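Local coordinates for mRNA interferase toxin YafQ (Escherichia coli, PDB 4MMG), which cleaves ribosome-bound mRNA at lysine codons followed by G or A, inhibiting translation elongation as the toxin partner of the antitoxin DinJ, at residues A[37-41]-A[42-46]; A[75-79]-A[80-84]. The protein carries 1 engineered substitution. One frame throughout, in Å; residues are numbered along the deposited sequence.

Contact 1 of 2, residues A[37-41]-A[42-46]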
loop_
_atom_site.group_PDB
_atom_site.type_symbol
_atom_site.label_atom_id
_atom_site.label_comp_id
_atom_site.label_asym_id
_atom_site.label_seq_id
_atom_site.Cartn_x
_atom_site.Cartn_y
_atom_site.Cartn_z
ATOM N N THR A 37 7.059 -0.374 6.322
ATOM C CA THR A 37 8.321 0.108 6.882
ATOM C C THR A 37 9.374 0.337 5.789
ATOM O O THR A 37 10.119 1.324 5.827
ATOM C CB THR A 37 8.827 -0.814 7.992
ATOM O OG1 THR A 37 7.859 -0.841 9.053
ATOM C CG2 THR A 37 10.156 -0.326 8.533
ATOM N N LEU A 38 9.427 -0.551 4.800
ATOM C CA LEU A 38 10.359 -0.355 3.689
ATOM C C LEU A 38 10.072 0.952 2.958
ATOM O O LEU A 38 10.983 1.718 2.652
ATOM C CB LEU A 38 10.286 -1.533 2.716
ATOM C CG LEU A 38 10.773 -2.886 3.248
ATOM C CD1 LEU A 38 10.569 -3.959 2.182
ATOM C CD2 LEU A 38 12.241 -2.834 3.684
ATOM N N LEU A 39 8.794 1.224 2.715
ATOM C CA LEU A 39 8.395 2.463 2.059
ATOM C C LEU A 39 8.709 3.695 2.919
ATOM O O LEU A 39 9.287 4.666 2.433
ATOM C CB LEU A 39 6.910 2.420 1.690
ATOM C CG LEU A 39 6.619 1.469 0.532
ATOM C CD1 LEU A 39 5.177 1.013 0.558
ATOM C CD2 LEU A 39 6.928 2.164 -0.786
ATOM N N ILE A 40 8.334 3.636 4.195
ATOM C CA ILE A 40 8.571 4.750 5.114
ATOM C C ILE A 40 10.062 5.065 5.214
ATOM O O ILE A 40 10.452 6.237 5.223
ATOM C CB ILE A 40 7.993 4.433 6.501
ATOM C CG1 ILE A 40 6.466 4.538 6.460
ATOM C CG2 ILE A 40 8.572 5.361 7.576
ATOM C CD1 ILE A 40 5.776 3.889 7.646
ATOM N N ASN A 41 10.893 4.023 5.256
ATOM C CA ASN A 41 12.340 4.194 5.389
ATOM C C ASN A 41 13.061 4.498 4.076
ATOM O O ASN A 41 14.290 4.663 4.065
ATOM C CB ASN A 41 12.956 2.952 6.033
ATOM C CG ASN A 41 12.605 2.817 7.496
ATOM O OD1 ASN A 41 12.038 3.731 8.096
ATOM N ND2 ASN A 41 12.950 1.679 8.085
ATOM N N ASN A 42 12.309 4.561 2.974
ATOM C CA ASN A 42 12.896 4.785 1.648
ATOM C C ASN A 42 13.906 3.699 1.274
ATOM O O ASN A 42 14.918 3.962 0.609
ATOM C CB ASN A 42 13.539 6.179 1.553
ATOM C CG ASN A 42 13.771 6.617 0.122
ATOM O OD1 ASN A 42 12.949 6.366 -0.757
ATOM N ND2 ASN A 42 14.901 7.281 -0.118
ATOM N N THR A 43 13.626 2.473 1.714
ATOM C CA THR A 43 14.456 1.317 1.374
ATOM C C THR A 43 13.967 0.779 0.028
ATOM O O THR A 43 13.369 -0.302 -0.060
ATOM C CB THR A 43 14.388 0.260 2.481
ATOM O OG1 THR A 43 14.583 0.905 3.748
ATOM C CG2 THR A 43 15.484 -0.791 2.295
ATOM N N LEU A 44 14.222 1.573 -1.011
ATOM C CA LEU A 44 13.626 1.399 -2.333
ATOM C C LEU A 44 14.716 1.398 -3.413
ATOM O O LEU A 44 15.730 2.081 -3.265
ATOM C CB LEU A 44 12.607 2.516 -2.588
ATOM C CG LEU A 44 11.569 2.669 -1.475
ATOM C CD1 LEU A 44 10.706 3.905 -1.700
ATOM C CD2 LEU A 44 10.708 1.429 -1.368
ATOM N N PRO A 45 14.504 0.654 -4.516
ATOM C CA PRO A 45 13.285 -0.080 -4.878
ATOM C C PRO A 45 12.969 -1.306 -4.026
ATOM O O PRO A 45 13.868 -1.988 -3.510
ATOM C CB PRO A 45 13.569 -0.532 -6.315
ATOM C CG PRO A 45 15.053 -0.620 -6.383
ATOM C CD PRO A 45 15.519 0.561 -5.582
ATOM N N LEU A 46 11.667 -1.571 -3.895
ATOM C CA LEU A 46 11.162 -2.750 -3.217
ATOM C C LEU A 46 11.676 -4.015 -3.883
ATOM O O LEU A 46 11.941 -4.027 -5.097
ATOM C CB LEU A 46 9.634 -2.749 -3.262
ATOM C CG LEU A 46 8.921 -1.688 -2.432
ATOM C CD1 LEU A 46 7.425 -1.769 -2.725
ATOM C CD2 LEU A 46 9.184 -1.932 -0.955
HETATM O O HOH W 1 14.159 -0.229 6.174
#
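Leu-38 meets two side chains of the loop that follows it. Its CB lies 3.9 Å from Leu-46 CD2, and CD1 touches the same methyl, while the other branch, CD2, comes within 4.0 Å of Thr-43 CB and also reaches CG2 of that threonine. CG of Leu-38 stands beside its backbone N (chi1 -67°), which turns the branch point so that CD1 faces Leu-46 and CD2 faces Thr-43. On the next residue a single branch does the work: Leu-39 CD2 meets Leu-44 CD2 at 3.9 Å, the two side chains crossing at about a right angle, with Leu-46 CD1 a little farther off.

Between these residues in the chain, helix 29-40 ends in a Schellman motif. Asn-42 carries the positive phi (59°) that turns the backbone, and two bonds run back into the last turn. Thr-43 N gives the wider one to Leu-38 O, 2.9 Å away and in the carbonyl plane; Asn-42 N bonds Leu-39 O at 3.1 Å from well above that carbonyl's plane. Thr-43 then centres an inverse gamma turn, and a cis peptide precedes Pro-45; beyond them Leu-46 comes back beside Leu-38, the two side chains crossing at a slant.

On the exposed side, a water accepts from Asn-41 ND2 at 3.0 Å and is hydrogen-bonded to Thr-43 OG1 at 2.7 Å, tying the two polar ends across the turn. Farther out, OD1 of Asn-42 takes a hydrogen bond from Arg-7 NH1. Leu-38 also packs on Tyr-50, whereas Leu-39 packs on Leu-73 and Tyr-75 of strand 71-77.

Contact 2 of 2, residues A[75-79]-A[80-84]. With SO4 (sulfate ion), chain E.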
loop_
_atom_site.group_PDB
_atom_site.type_symbol
_atom_site.label_atom_id
_atom_site.label_comp_id
_atom_site.label_asym_id
_atom_site.label_seq_id
_atom_site.Cartn_x
_atom_site.Cartn_y
_atom_site.Cartn_z
ATOM N N TYR A 75 -0.703 2.715 -2.824
ATOM C CA TYR A 75 -0.043 3.853 -2.193
ATOM C C TYR A 75 0.424 4.849 -3.260
ATOM O O TYR A 75 0.515 4.514 -4.445
ATOM C CB TYR A 75 1.135 3.379 -1.319
ATOM C CG TYR A 75 2.273 2.813 -2.133
ATOM C CD1 TYR A 75 2.235 1.509 -2.603
ATOM C CD2 TYR A 75 3.369 3.601 -2.458
ATOM C CE1 TYR A 75 3.271 0.993 -3.370
ATOM C CE2 TYR A 75 4.398 3.109 -3.220
ATOM C CZ TYR A 75 4.345 1.809 -3.679
ATOM O OH TYR A 75 5.386 1.337 -4.441
ATOM N N LYS A 76 0.721 6.075 -2.842
ATOM C CA LYS A 76 1.295 7.063 -3.743
ATOM C C LYS A 76 2.666 7.443 -3.216
ATOM O O LYS A 76 2.845 7.590 -2.006
ATOM C CB LYS A 76 0.394 8.297 -3.857
ATOM C CG LYS A 76 1.036 9.448 -4.635
ATOM C CD LYS A 76 0.067 10.598 -4.844
ATOM C CE LYS A 76 -0.954 10.276 -5.914
ATOM N NZ LYS A 76 -1.927 11.395 -6.077
ATOM N N LEU A 77 3.635 7.567 -4.115
ATOM C CA LEU A 77 4.976 7.976 -3.723
ATOM C C LEU A 77 5.522 9.026 -4.682
ATOM O O LEU A 77 5.707 8.764 -5.877
ATOM C CB LEU A 77 5.925 6.774 -3.659
ATOM C CG LEU A 77 7.349 7.088 -3.198
ATOM C CD1 LEU A 77 7.348 7.515 -1.747
ATOM C CD2 LEU A 77 8.225 5.868 -3.397
ATOM N N THR A 78 5.748 10.224 -4.150
ATOM C CA THR A 78 6.448 11.272 -4.884
ATOM C C THR A 78 7.641 11.735 -4.054
ATOM O O THR A 78 7.910 11.190 -2.979
ATOM C CB THR A 78 5.531 12.473 -5.157
ATOM O OG1 THR A 78 5.299 13.181 -3.933
ATOM C CG2 THR A 78 4.206 12.019 -5.756
ATOM N N ASP A 79 8.361 12.738 -4.544
ATOM C CA ASP A 79 9.468 13.290 -3.768
ATOM C C ASP A 79 8.963 13.962 -2.490
ATOM O O ASP A 79 9.692 14.057 -1.501
ATOM C CB ASP A 79 10.285 14.283 -4.599
ATOM C CG ASP A 79 11.041 13.618 -5.735
ATOM O OD1 ASP A 79 11.146 12.373 -5.745
ATOM O OD2 ASP A 79 11.537 14.346 -6.622
ATOM N N LYS A 80 7.707 14.405 -2.514
ATOM C CA LYS A 80 7.123 15.166 -1.414
ATOM C C LYS A 80 6.306 14.327 -0.437
ATOM O O LYS A 80 6.151 14.694 0.728
ATOM C CB LYS A 80 6.229 16.281 -1.957
ATOM C CG LYS A 80 6.971 17.346 -2.734
ATOM C CD LYS A 80 6.048 18.499 -3.083
ATOM C CE LYS A 80 6.771 19.498 -3.964
ATOM N NZ LYS A 80 8.193 19.630 -3.544
ATOM N N LEU A 81 5.755 13.214 -0.901
ATOM C CA LEU A 81 4.845 12.477 -0.035
ATOM C C LEU A 81 4.882 10.976 -0.238
ATOM O O LEU A 81 5.147 10.483 -1.342
ATOM C CB LEU A 81 3.409 13.005 -0.171
ATOM C CG LEU A 81 2.596 12.790 -1.449
ATOM C CD1 LEU A 81 1.940 11.410 -1.494
ATOM C CD2 LEU A 81 1.528 13.869 -1.572
ATOM N N LEU A 82 4.639 10.260 0.854
ATOM C CA LEU A 82 4.291 8.848 0.783
ATOM C C LEU A 82 2.907 8.750 1.389
ATOM O O LEU A 82 2.713 9.113 2.546
ATOM C CB LEU A 82 5.271 8.005 1.591
ATOM C CG LEU A 82 4.839 6.579 1.959
ATOM C CD1 LEU A 82 4.598 5.714 0.724
ATOM C CD2 LEU A 82 5.887 5.933 2.863
ATOM N N ARG A 83 1.941 8.280 0.611
ATOM C CA ARG A 83 0.568 8.196 1.099
ATOM C C ARG A 83 0.032 6.772 0.981
ATOM O O ARG A 83 -0.067 6.215 -0.116
ATOM C CB ARG A 83 -0.335 9.168 0.335
ATOM C CG ARG A 83 -1.801 9.109 0.729
ATOM C CD ARG A 83 -2.574 10.221 0.025
ATOM N NE ARG A 83 -3.975 10.264 0.423
ATOM C CZ ARG A 83 -4.450 11.026 1.408
ATOM N NH1 ARG A 83 -3.634 11.813 2.101
ATOM N NH2 ARG A 83 -5.746 11.001 1.701
ATOM N N PHE A 84 -0.290 6.178 2.124
ATOM C CA PHE A 84 -0.946 4.877 2.146
ATOM C C PHE A 84 -2.431 5.074 1.870
ATOM O O PHE A 84 -3.132 5.733 2.640
ATOM C CB PHE A 84 -0.687 4.193 3.486
ATOM C CG PHE A 84 0.763 3.891 3.716
ATOM C CD1 PHE A 84 1.378 2.851 3.041
ATOM C CD2 PHE A 84 1.517 4.665 4.579
ATOM C CE1 PHE A 84 2.718 2.571 3.236
ATOM C CE2 PHE A 84 2.860 4.401 4.783
ATOM C CZ PHE A 84 3.463 3.344 4.110
HETATM S S SO4 E . -8.674 10.565 -0.294
HETATM O O1 SO4 E . -9.547 9.820 -1.199
HETATM O O2 SO4 E . -7.314 10.025 -0.358
HETATM O O3 SO4 E . -9.204 10.457 1.065
HETATM O O4 SO4 E . -8.646 11.968 -0.695
#
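Tyr-75, Leu-77, Leu-82 and Phe-84 fill one face of the beta hairpin of strands 71-77 and 81-88, and all but Leu-77 are buried. Leu-82 sits at the centre: its CD1 methyl is 4.0 Å from Tyr-75 CD2 and also lies over one face of the Phe-84 ring, offset toward the rim. Its CB receives Leu-77 CD1 at 4.0 Å. The tyrosine ring reaches up from the sheet with CG between the backbone N and the carbonyl carbon (chi1 68°), and its hydroxyl is hydrogen-bonded to Asp-52 OD1.

The strands are held by the hydrogen-bonded pair Lys-76 and Arg-83, whose reciprocal N-H to O bonds measure 2.8 Å from Lys-76 N and 2.9 Å from Arg-83 N. Thr-78 N adds a bond to Leu-81 O. At the turn, where Asp-79 and Lys-80 are exposed to solvent, Thr-78 OG1 accepts from two backbone amides, Lys-80 N and Leu-81 N, each at 3.1 Å, so one hydroxyl oxygen steadies the start of the returning chain.

The other face is less buried and more polar. Leu-81 CD1 crosses the aliphatic part of Lys-76 at a slant, 3.8 Å from its CG and close to CD, and the lysine then bends at chi3 toward a cation-pi contact with Tyr-62. Arg-83 extends outward; its NH2 bonds O2 of a sulfate ion at 2.8 Å, at the edge of the guanidinium. The ion probably comes from the crystallisation liquor. NE and NH1 form salt bridges with Glu-85 and Glu-10.

Strand 81-88 lies between strands 71-77 and 8-11 in the sheet, and helix 29-40 covers the apolar face through Met-36, Leu-39 and Ile-40.

How the contacts relate
Contact 1 comes first along the chain, where helix 29-40 gives way to the loop before strand 53-54; contact 2 follows as the hairpin of strands 71-77 and 81-88. Their centres are about 11 Å apart, and they touch directly. Leu-44 CD1 packs against Leu-77 CD2 at 3.6 Å, and Leu-39 CD2 against Tyr-75 CE2 at the same distance, while Leu-82 CD2 meets the helix backbone at Leu-39 and Ile-40. The end of the helix and its outgoing loop thus cover the apolar face of the hairpin, packing a helical layer on the sheet of this RelE-family toxin, away from Gln-90, the engineered residue at the inferred proton-donor position.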